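Local coordinates for protein glucose 1-dehydrogenase (PDB 2B5W) that catalyses the zinc-dependent oxidation of D-glucose and several other aldose sugars, with NADP(+) preferred over NAD(+) as electron acceptor, at residues 32-37 against 122-126; 40-45 against 59-63; 186-191 against 319-323. The protein carries 1 engineered substitution. All blocks are in the same frame, centred on the assembly; numbering follows the deposited sequence.

Following the chain from the N terminus, strand 27-37 is laid down first and runs almost directly into helix 39-46. The chain then comes back at 59-63 against that helix, and contact 2 closes a short loop of 13 residues. Contact 1 closes a longer one when 122-126 reaches strand 27-37, so the whole of contact 2 falls within it. The two touch: Gly122 N lies 2.8 Å from Val60 O and Tyr123 N 2.9 Å from Gly62 O, both probable hydrogen bonds. Contact 3 comes later in series and packs helix 183-194 of the nucleotide-binding part against the start of helix 321-327, which leads back to the mixed sheet of strand 27-37.

Contact 1: residues 32-37 against 122-126; sequences TLRVGV and GYMSE
Met124 lays its extended side chain (chi1 m, chi2 and chi3 t) along segment 32-37 of strand 27-37: CG sits 3.7 Å from Val35 CG1, and CE ends 3.7 Å from both Val37 CG2 and Gly36 O. Its backbone, at phi/psi -79/66, is the centre of an inverse gamma turn, with a weak hydrogen bond from Ser125 N to Tyr123 O (2.8 Å). The end-to-end directions of 32-37 and 123-126 differ by 133°, and CA atoms come closest at Thr32-Glu126 (5.3 Å) and Val35-Met124 (6.3 Å). In the GroES-like domain of this zinc alcohol dehydrogenase family, this loop leads into strand 127-131, an antiparallel neighbour of strand 27-37. Thr32 holds the 122-126 loop twice: its N donates to Glu126 O (2.9 Å, 155°) and, with chi1 m, its OG1 donates to Ser125 O (2.7 Å). Leu33 (psi -68) and Arg34 form a classic beta bulge opposite Val66, while Val35, chi1 t, places CG2 3.6 Å from Tyr123 O and 4.4 Å from Tyr123 CB.

Contact 2: residues 40-45 against 59-63; sequences TDHEVI and LVLGH. With ZN (zinc ion), chain B; NAP (NADP nicotinamide-adenine-dinucleotide phosphate), chain I.
Residues 40-45 are regular helix, with Val44 N hydrogen-bonded to Thr40 O and Ile45 N to Asp41 O, each at 3.0 Å. Facing them, 59-63 is strand through Val60 and then irregular; the closest CA pair is Asp41-Gly62 at 6.9 Å. Gly62 adopts phi/psi 102/124, where a CB would jam against the carbonyl O of Leu61.

Apolar packing joins the later part of the helix segment to Leu59 and Leu61. Val44 (chi1 t) puts CG1 3.8 Å from both Leu59 CD2 and Leu61 CD2, while Ile45 CG1 lies 4.1 Å from Leu61 CD1; Val6 of strand 2-7 lines the same cluster.

Close approaches without hydrogen bonding across the segments involve Asp41 and Thr40. Asp41 OD1, which accepts a hydrogen bond from Cys38 N, comes within 3.3 Å of His63 CE1, and Thr40 CB within 3.8 Å of that same CE1. Asp41 OD2 is 3.6 Å from Gly62 N.

Metal and cofactor contacts come last. His63 (chi1 p, chi2 -81°) ligates zinc through NE2 at 2.1 Å, together with Glu64 and the engineered Cys38. Glu43 OE2 accepts a 2.6 Å hydrogen bond from O2D of NADP, and Thr40 OG1, of a substrate-binding residue, is 3.8 Å from C5N. Such a helix and histidine-bearing loop, meeting beside the nicotinamide, form part of the catalytic zinc site of zinc-containing alcohol dehydrogenases.

Contact 3: residues 186-191 against 319-323; sequences LLTLAM and LPKWF
Residues 186-191 are all alpha-helical, with Ala190 N hydrogen-bonded to Leu186 O (3.2 Å) and Met191 N to Leu187 O (2.9 Å). The other segment approaches as an extended lead-in: Leu319 (-73/142) and Pro320 (-64/145), the latter at the N-cap position, precede the first turn of helix 321-327, where a weak hydrogen bond runs from Phe323 N to Pro320 O (3.1 Å). Ala190 and Leu319 have the closest CA atoms, 6.6 Å apart.

Ala190 points its CB toward the other segment, over the Phe323 ring. Phe323 (chi1 t, chi2 80°) offers a face to that methyl, a CH-pi contact with CB 3.6 Å from the ring centroid and 13° off the normal. Leu187 CA lies at the ring edge, 3.8 Å from Phe323 CZ; Leu186 O is 3.4 Å from Phe323 CZ. Leu319 (chi1 m, chi2 t) brings CD2 to 4.0 Å from Ala190 CB and 4.3 Å from Met191 CG.

Ile217 of helix 213-220 touches Phe323. This is buried apolar packing of Rossmann-type helix 183-194, whose first residues, Ser183 and Leu184, bind NADP, against the point where the chain leaves helix 306-318, after the parallel sheet, and heads through helix 321-327 back to the mixed sheet.

Contact 1: residues 32-37 against 122-126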
loop_
_atom_site.group_PDB
_atom_site.type_symbol
_atom_site.label_atom_id
_atom_site.label_comp_id
_atom_site.label_asym_id
_atom_site.label_seq_id
_atom_site.Cartn_x
_atom_site.Cartn_y
_atom_site.Cartn_z
ATOM N N THR A 32 -18.376 32.079 -12.269
ATOM C CA THR A 32 -18.563 31.210 -11.103
ATOM C C THR A 32 -20.019 31.100 -10.698
ATOM O O THR A 32 -20.721 32.110 -10.584
ATOM C CB THR A 32 -17.739 31.741 -9.949
ATOM O OG1 THR A 32 -16.383 31.858 -10.401
ATOM C CG2 THR A 32 -17.745 30.793 -8.786
ATOM N N LEU A 33 -20.483 29.864 -10.495
ATOM C CA LEU A 33 -21.845 29.609 -10.001
ATOM C C LEU A 33 -21.755 29.435 -8.482
ATOM O O LEU A 33 -22.234 30.275 -7.740
ATOM C CB LEU A 33 -22.477 28.382 -10.673
ATOM C CG LEU A 33 -22.717 28.574 -12.159
ATOM C CD1 LEU A 33 -22.941 27.215 -12.791
ATOM C CD2 LEU A 33 -23.902 29.455 -12.418
ATOM N N ARG A 34 -21.133 28.343 -8.013
ATOM C CA ARG A 34 -20.988 28.039 -6.581
ATOM C C ARG A 34 -19.615 27.496 -6.281
ATOM O O ARG A 34 -19.013 26.831 -7.121
ATOM C CB ARG A 34 -22.035 27.012 -6.133
ATOM C CG ARG A 34 -23.452 27.561 -6.138
ATOM C CD ARG A 34 -24.502 26.464 -5.993
ATOM N NE ARG A 34 -25.809 27.075 -5.812
ATOM C CZ ARG A 34 -26.814 26.466 -5.247
ATOM N NH1 ARG A 34 -26.720 25.194 -4.903
ATOM N NH2 ARG A 34 -27.963 27.137 -5.049
ATOM N N VAL A 35 -19.110 27.765 -5.084
ATOM C CA VAL A 35 -17.833 27.234 -4.629
ATOM C C VAL A 35 -18.023 26.677 -3.238
ATOM O O VAL A 35 -18.547 27.346 -2.346
ATOM C CB VAL A 35 -16.716 28.299 -4.616
ATOM C CG1 VAL A 35 -15.395 27.667 -4.267
ATOM C CG2 VAL A 35 -16.656 29.014 -5.925
ATOM N N GLY A 36 -17.673 25.420 -3.048
ATOM C CA GLY A 36 -17.752 24.767 -1.774
ATOM C C GLY A 36 -16.649 25.136 -0.813
ATOM O O GLY A 36 -15.620 25.688 -1.189
ATOM N N VAL A 37 -16.897 24.844 0.457
ATOM C CA VAL A 37 -15.943 25.034 1.545
ATOM C C VAL A 37 -15.705 23.669 2.191
ATOM O O VAL A 37 -16.621 22.877 2.361
ATOM C CB VAL A 37 -16.518 26.007 2.556
ATOM C CG1 VAL A 37 -15.614 26.145 3.779
ATOM C CG2 VAL A 37 -16.769 27.381 1.922
ATOM N N GLY A 122 -7.616 30.957 -5.877
ATOM C CA GLY A 122 -8.693 29.994 -6.041
ATOM C C GLY A 122 -9.830 30.539 -6.884
ATOM O O GLY A 122 -9.641 31.420 -7.736
ATOM N N TYR A 123 -11.033 30.014 -6.616
ATOM C CA TYR A 123 -12.181 30.187 -7.464
ATOM C C TYR A 123 -13.321 31.029 -6.866
ATOM O O TYR A 123 -14.318 31.263 -7.560
ATOM C CB TYR A 123 -12.743 28.812 -7.859
ATOM C CG TYR A 123 -11.732 27.939 -8.572
ATOM C CD1 TYR A 123 -11.140 28.367 -9.752
ATOM C CD2 TYR A 123 -11.357 26.689 -8.071
ATOM C CE1 TYR A 123 -10.208 27.589 -10.402
ATOM C CE2 TYR A 123 -10.426 25.932 -8.703
ATOM C CZ TYR A 123 -9.851 26.380 -9.870
ATOM O OH TYR A 123 -8.908 25.631 -10.546
ATOM N N MET A 124 -13.158 31.506 -5.626
ATOM C CA MET A 124 -14.181 32.329 -4.994
ATOM C C MET A 124 -14.106 33.765 -5.507
ATOM O O MET A 124 -13.766 34.691 -4.767
ATOM C CB MET A 124 -14.076 32.304 -3.468
ATOM C CG MET A 124 -14.518 31.011 -2.890
ATOM S SD MET A 124 -14.482 31.015 -1.102
ATOM C CE MET A 124 -15.121 29.346 -0.807
ATOM N N SER A 125 -14.405 33.924 -6.775
ATOM C CA SER A 125 -14.453 35.211 -7.440
ATOM C C SER A 125 -15.565 35.115 -8.450
ATOM O O SER A 125 -15.984 34.019 -8.801
ATOM C CB SER A 125 -13.111 35.561 -8.112
ATOM O OG SER A 125 -12.685 34.594 -9.052
ATOM N N GLU A 126 -16.087 36.247 -8.924
ATOM C CA GLU A 126 -17.209 36.184 -9.835
ATOM C C GLU A 126 -16.877 35.507 -11.154
ATOM O O GLU A 126 -17.752 34.914 -11.765
ATOM C CB GLU A 126 -17.799 37.590 -10.045
ATOM C CG GLU A 126 -18.383 38.129 -8.752
ATOM C CD GLU A 126 -19.028 39.490 -8.889
ATOM O OE1 GLU A 126 -18.295 40.494 -8.988
ATOM O OE2 GLU A 126 -20.275 39.552 -8.853
#

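Contact 2: residues 40-45 against 59-63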
loop_
_atom_site.group_PDB
_atom_site.type_symbol
_atom_site.label_atom_id
_atom_site.label_comp_id
_atom_site.label_asym_id
_atom_site.label_seq_id
_atom_site.Cartn_x
_atom_site.Cartn_y
_atom_site.Cartn_z
ATOM N N THR A 40 -10.043 21.694 4.192
ATOM C CA THR A 40 -8.871 22.312 3.602
ATOM C C THR A 40 -8.945 23.829 3.661
ATOM O O THR A 40 -7.944 24.505 3.880
ATOM C CB THR A 40 -8.694 21.868 2.118
ATOM O OG1 THR A 40 -8.626 20.424 2.026
ATOM C CG2 THR A 40 -7.341 22.362 1.583
ATOM N N ASP A 41 -10.096 24.400 3.331
ATOM C CA ASP A 41 -10.264 25.875 3.407
ATOM C C ASP A 41 -10.056 26.422 4.814
ATOM O O ASP A 41 -9.473 27.493 5.002
ATOM C CB ASP A 41 -11.680 26.282 2.948
ATOM C CG ASP A 41 -11.865 26.096 1.484
ATOM O OD1 ASP A 41 -12.504 25.091 1.095
ATOM O OD2 ASP A 41 -11.336 26.912 0.699
ATOM N N HIS A 42 -10.559 25.709 5.807
ATOM C CA HIS A 42 -10.384 26.179 7.171
ATOM C C HIS A 42 -8.896 26.081 7.531
ATOM O O HIS A 42 -8.380 26.954 8.208
ATOM C CB HIS A 42 -11.270 25.383 8.108
ATOM C CG HIS A 42 -12.732 25.641 7.899
ATOM N ND1 HIS A 42 -13.350 26.787 8.348
ATOM C CD2 HIS A 42 -13.694 24.908 7.281
ATOM C CE1 HIS A 42 -14.636 26.740 8.038
ATOM N NE2 HIS A 42 -14.878 25.607 7.407
ATOM N N GLU A 43 -8.216 25.042 7.050
ATOM C CA GLU A 43 -6.771 24.882 7.325
ATOM C C GLU A 43 -5.982 26.031 6.684
ATOM O O GLU A 43 -5.082 26.582 7.297
ATOM C CB GLU A 43 -6.265 23.518 6.844
ATOM C CG GLU A 43 -6.854 22.326 7.583
ATOM C CD GLU A 43 -6.678 21.008 6.835
ATOM O OE1 GLU A 43 -5.675 20.859 6.101
ATOM O OE2 GLU A 43 -7.555 20.119 6.973
ATOM N N VAL A 44 -6.349 26.431 5.464
ATOM C CA VAL A 44 -5.714 27.572 4.797
ATOM C C VAL A 44 -5.960 28.868 5.577
ATOM O O VAL A 44 -5.083 29.734 5.657
ATOM C CB VAL A 44 -6.244 27.754 3.327
ATOM C CG1 VAL A 44 -5.770 29.073 2.716
ATOM C CG2 VAL A 44 -5.813 26.590 2.445
ATOM N N ILE A 45 -7.161 29.031 6.111
ATOM C CA ILE A 45 -7.511 30.269 6.839
ATOM C C ILE A 45 -6.691 30.328 8.123
ATOM O O ILE A 45 -6.184 31.376 8.477
ATOM C CB ILE A 45 -9.013 30.314 7.167
ATOM C CG1 ILE A 45 -9.804 30.525 5.876
ATOM C CG2 ILE A 45 -9.352 31.451 8.158
ATOM C CD1 ILE A 45 -11.296 30.133 6.005
ATOM N N LEU A 59 -4.731 35.688 -0.732
ATOM C CA LEU A 59 -5.005 34.470 -1.463
ATOM C C LEU A 59 -6.527 34.360 -1.612
ATOM O O LEU A 59 -7.245 34.303 -0.623
ATOM C CB LEU A 59 -4.480 33.266 -0.701
ATOM C CG LEU A 59 -4.884 31.891 -1.265
ATOM C CD1 LEU A 59 -4.266 31.689 -2.621
ATOM C CD2 LEU A 59 -4.448 30.825 -0.327
ATOM N N VAL A 60 -6.998 34.360 -2.853
ATOM C CA VAL A 60 -8.426 34.090 -3.098
ATOM C C VAL A 60 -8.676 32.623 -2.746
ATOM O O VAL A 60 -7.907 31.737 -3.183
ATOM C CB VAL A 60 -8.819 34.357 -4.545
ATOM C CG1 VAL A 60 -10.240 33.890 -4.822
ATOM C CG2 VAL A 60 -8.686 35.864 -4.885
ATOM N N LEU A 61 -9.688 32.369 -1.921
ATOM C CA LEU A 61 -9.974 31.037 -1.456
ATOM C C LEU A 61 -10.790 30.247 -2.484
ATOM O O LEU A 61 -11.280 30.810 -3.444
ATOM C CB LEU A 61 -10.733 31.102 -0.145
ATOM C CG LEU A 61 -10.002 31.713 1.060
ATOM C CD1 LEU A 61 -11.013 31.857 2.203
ATOM C CD2 LEU A 61 -8.838 30.844 1.457
ATOM N N GLY A 62 -10.926 28.948 -2.211
ATOM C CA GLY A 62 -11.860 28.078 -2.902
ATOM C C GLY A 62 -11.207 27.205 -3.950
ATOM O O GLY A 62 -10.620 27.698 -4.919
ATOM N N HIS A 63 -11.405 25.896 -3.809
ATOM C CA HIS A 63 -10.880 24.952 -4.795
ATOM C C HIS A 63 -11.968 24.002 -5.305
ATOM O O HIS A 63 -11.694 23.152 -6.142
ATOM C CB HIS A 63 -9.730 24.128 -4.189
ATOM C CG HIS A 63 -10.142 23.387 -2.967
ATOM N ND1 HIS A 63 -10.206 23.987 -1.724
ATOM C CD2 HIS A 63 -10.600 22.120 -2.804
ATOM C CE1 HIS A 63 -10.703 23.125 -0.852
ATOM N NE2 HIS A 63 -10.971 21.990 -1.481
HETATM ZN ZN ZN B . -12.369 20.756 -0.571
HETATM P PA NAP I . -13.084 17.895 8.730
HETATM O O1A NAP I . -12.242 18.636 9.654
HETATM O O2A NAP I . -14.390 18.622 8.379
HETATM O O5B NAP I . -13.479 16.486 9.318
HETATM C C5B NAP I . -12.642 15.695 10.117
HETATM C C4B NAP I . -13.628 14.981 11.015
HETATM O O4B NAP I . -12.925 13.973 11.707
HETATM C C3B NAP I . -14.293 15.900 12.057
HETATM O O3B NAP I . -15.709 15.907 11.964
HETATM C C2B NAP I . -13.811 15.338 13.395
HETATM O O2B NAP I . -14.798 15.289 14.413
HETATM C C1B NAP I . -13.398 13.930 13.035
HETATM N N9A NAP I . -12.338 13.452 13.901
HETATM C C8A NAP I . -11.097 14.017 14.077
HETATM N N7A NAP I . -10.416 13.272 14.969
HETATM C C5A NAP I . -11.237 12.257 15.401
HETATM C C6A NAP I . -11.093 11.202 16.307
HETATM N N6A NAP I . -9.981 11.029 17.052
HETATM N N1A NAP I . -12.138 10.329 16.499
HETATM C C2A NAP I . -13.316 10.460 15.794
HETATM N N3A NAP I . -13.476 11.502 14.897
HETATM C C4A NAP I . -12.452 12.366 14.697
HETATM O O3 NAP I . -12.369 17.728 7.317
HETATM P PN NAP I . -12.902 17.142 5.905
HETATM O O1N NAP I . -13.871 16.023 6.087
HETATM O O2N NAP I . -13.207 18.229 4.920
HETATM O O5D NAP I . -11.440 16.538 5.678
HETATM C C5D NAP I . -11.042 15.348 6.331
HETATM C C4D NAP I . -9.526 15.173 6.256
HETATM O O4D NAP I . -9.172 14.984 4.883
HETATM C C3D NAP I . -8.734 16.387 6.748
HETATM O O3D NAP I . -7.605 15.983 7.498
HETATM C C2D NAP I . -8.332 17.079 5.450
HETATM O O2D NAP I . -7.211 17.919 5.541
HETATM C C1D NAP I . -8.112 15.875 4.535
HETATM N N1N NAP I . -8.286 16.110 3.097
HETATM C C2N NAP I . -7.320 15.563 2.308
HETATM C C3N NAP I . -7.436 15.644 0.950
HETATM C C7N NAP I . -6.427 14.859 0.165
HETATM O O7N NAP I . -6.485 15.154 -1.194
HETATM N N7N NAP I . -5.592 13.988 0.796
HETATM C C4N NAP I . -8.502 16.313 0.334
HETATM C C5N NAP I . -9.485 16.856 1.152
HETATM C C6N NAP I . -9.384 16.726 2.545
HETATM P P2B NAP I . -15.022 16.541 15.472
HETATM O O1X NAP I . -15.528 17.716 14.811
HETATM O O2X NAP I . -16.004 15.933 16.495
HETATM O O3X NAP I . -13.687 16.855 16.155
#

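Contact 3: residues 186-191 against 319-323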
loop_
_atom_site.group_PDB
_atom_site.type_symbol
_atom_site.label_atom_id
_atom_site.label_comp_id
_atom_site.label_asym_id
_atom_site.label_seq_id
_atom_site.Cartn_x
_atom_site.Cartn_y
_atom_site.Cartn_z
ATOM N N LEU A 186 -18.294 11.711 5.127
ATOM C CA LEU A 186 -19.688 11.358 4.927
ATOM C C LEU A 186 -19.972 11.136 3.435
ATOM O O LEU A 186 -20.695 10.234 3.058
ATOM C CB LEU A 186 -20.619 12.422 5.491
ATOM C CG LEU A 186 -20.510 12.592 7.011
ATOM C CD1 LEU A 186 -21.361 13.765 7.458
ATOM C CD2 LEU A 186 -20.992 11.384 7.731
ATOM N N LEU A 187 -19.404 11.995 2.582
ATOM C CA LEU A 187 -19.527 11.769 1.136
ATOM C C LEU A 187 -18.967 10.388 0.759
ATOM O O LEU A 187 -19.586 9.622 -0.002
ATOM C CB LEU A 187 -18.762 12.872 0.399
ATOM C CG LEU A 187 -18.961 13.133 -1.064
ATOM C CD1 LEU A 187 -20.401 13.485 -1.344
ATOM C CD2 LEU A 187 -18.011 14.284 -1.437
ATOM N N THR A 188 -17.806 10.064 1.315
ATOM C CA THR A 188 -17.153 8.815 1.059
ATOM C C THR A 188 -18.009 7.630 1.503
ATOM O O THR A 188 -18.124 6.638 0.795
ATOM C CB THR A 188 -15.784 8.777 1.705
ATOM O OG1 THR A 188 -14.964 9.808 1.137
ATOM C CG2 THR A 188 -15.094 7.505 1.461
ATOM N N LEU A 189 -18.639 7.750 2.665
ATOM C CA LEU A 189 -19.489 6.676 3.156
ATOM C C LEU A 189 -20.647 6.376 2.171
ATOM O O LEU A 189 -20.941 5.217 1.898
ATOM C CB LEU A 189 -19.991 7.055 4.548
ATOM C CG LEU A 189 -20.831 6.022 5.289
ATOM C CD1 LEU A 189 -20.036 4.811 5.630
ATOM C CD2 LEU A 189 -21.452 6.693 6.533
ATOM N N ALA A 190 -21.318 7.414 1.654
ATOM C CA ALA A 190 -22.363 7.244 0.669
ATOM C C ALA A 190 -21.816 6.676 -0.626
ATOM O O ALA A 190 -22.449 5.818 -1.262
ATOM C CB ALA A 190 -23.078 8.557 0.388
ATOM N N MET A 191 -20.629 7.123 -1.025
ATOM C CA MET A 191 -19.992 6.523 -2.189
ATOM C C MET A 191 -19.711 5.013 -2.010
ATOM O O MET A 191 -19.901 4.227 -2.912
ATOM C CB MET A 191 -18.694 7.240 -2.560
ATOM C CG MET A 191 -18.907 8.696 -2.937
ATOM S SD MET A 191 -17.368 9.602 -3.175
ATOM C CE MET A 191 -16.613 8.628 -4.511
ATOM N N LEU A 319 -25.984 8.704 -5.852
ATOM C CA LEU A 319 -26.125 9.069 -4.436
ATOM C C LEU A 319 -27.603 9.355 -4.112
ATOM O O LEU A 319 -28.323 9.921 -4.926
ATOM C CB LEU A 319 -25.233 10.266 -4.098
ATOM C CG LEU A 319 -23.742 10.073 -4.321
ATOM C CD1 LEU A 319 -23.011 11.385 -4.129
ATOM C CD2 LEU A 319 -23.186 8.971 -3.540
ATOM N N PRO A 320 -28.093 8.971 -2.939
ATOM C CA PRO A 320 -29.509 9.246 -2.632
ATOM C C PRO A 320 -29.845 10.735 -2.563
ATOM O O PRO A 320 -29.006 11.530 -2.093
ATOM C CB PRO A 320 -29.716 8.583 -1.270
ATOM C CG PRO A 320 -28.593 7.733 -1.068
ATOM C CD PRO A 320 -27.407 8.271 -1.848
ATOM N N LYS A 321 -31.063 11.121 -3.001
ATOM C CA LYS A 321 -31.417 12.542 -2.992
ATOM C C LYS A 321 -31.481 13.054 -1.572
ATOM O O LYS A 321 -31.040 14.165 -1.309
ATOM C CB LYS A 321 -32.770 12.788 -3.650
ATOM C CG LYS A 321 -32.607 13.018 -5.125
ATOM C CD LYS A 321 -32.128 11.768 -5.825
ATOM C CE LYS A 321 -32.070 11.935 -7.330
ATOM N NZ LYS A 321 -31.260 10.889 -7.990
ATOM N N TRP A 322 -31.979 12.237 -0.623
ATOM C CA TRP A 322 -32.054 12.688 0.773
ATOM C C TRP A 322 -30.666 12.987 1.294
ATOM O O TRP A 322 -30.519 13.850 2.124
ATOM C CB TRP A 322 -32.744 11.670 1.735
ATOM C CG TRP A 322 -31.894 10.475 2.048
ATOM C CD1 TRP A 322 -31.910 9.271 1.398
ATOM C CD2 TRP A 322 -30.845 10.373 3.044
ATOM N NE1 TRP A 322 -30.962 8.439 1.934
ATOM C CE2 TRP A 322 -30.291 9.079 2.945
ATOM C CE3 TRP A 322 -30.327 11.241 3.993
ATOM C CZ2 TRP A 322 -29.234 8.650 3.737
ATOM C CZ3 TRP A 322 -29.287 10.812 4.806
ATOM C CH2 TRP A 322 -28.751 9.529 4.674
ATOM N N PHE A 323 -29.672 12.210 0.864
ATOM C CA PHE A 323 -28.321 12.328 1.391
ATOM C C PHE A 323 -27.704 13.635 0.926
ATOM O O PHE A 323 -27.104 14.342 1.721
ATOM C CB PHE A 323 -27.464 11.125 0.986
ATOM C CG PHE A 323 -26.007 11.349 1.207
ATOM C CD1 PHE A 323 -25.438 11.223 2.464
ATOM C CD2 PHE A 323 -25.216 11.809 0.171
ATOM C CE1 PHE A 323 -24.091 11.475 2.663
ATOM C CE2 PHE A 323 -23.910 12.092 0.367
ATOM C CZ PHE A 323 -23.314 11.934 1.598
#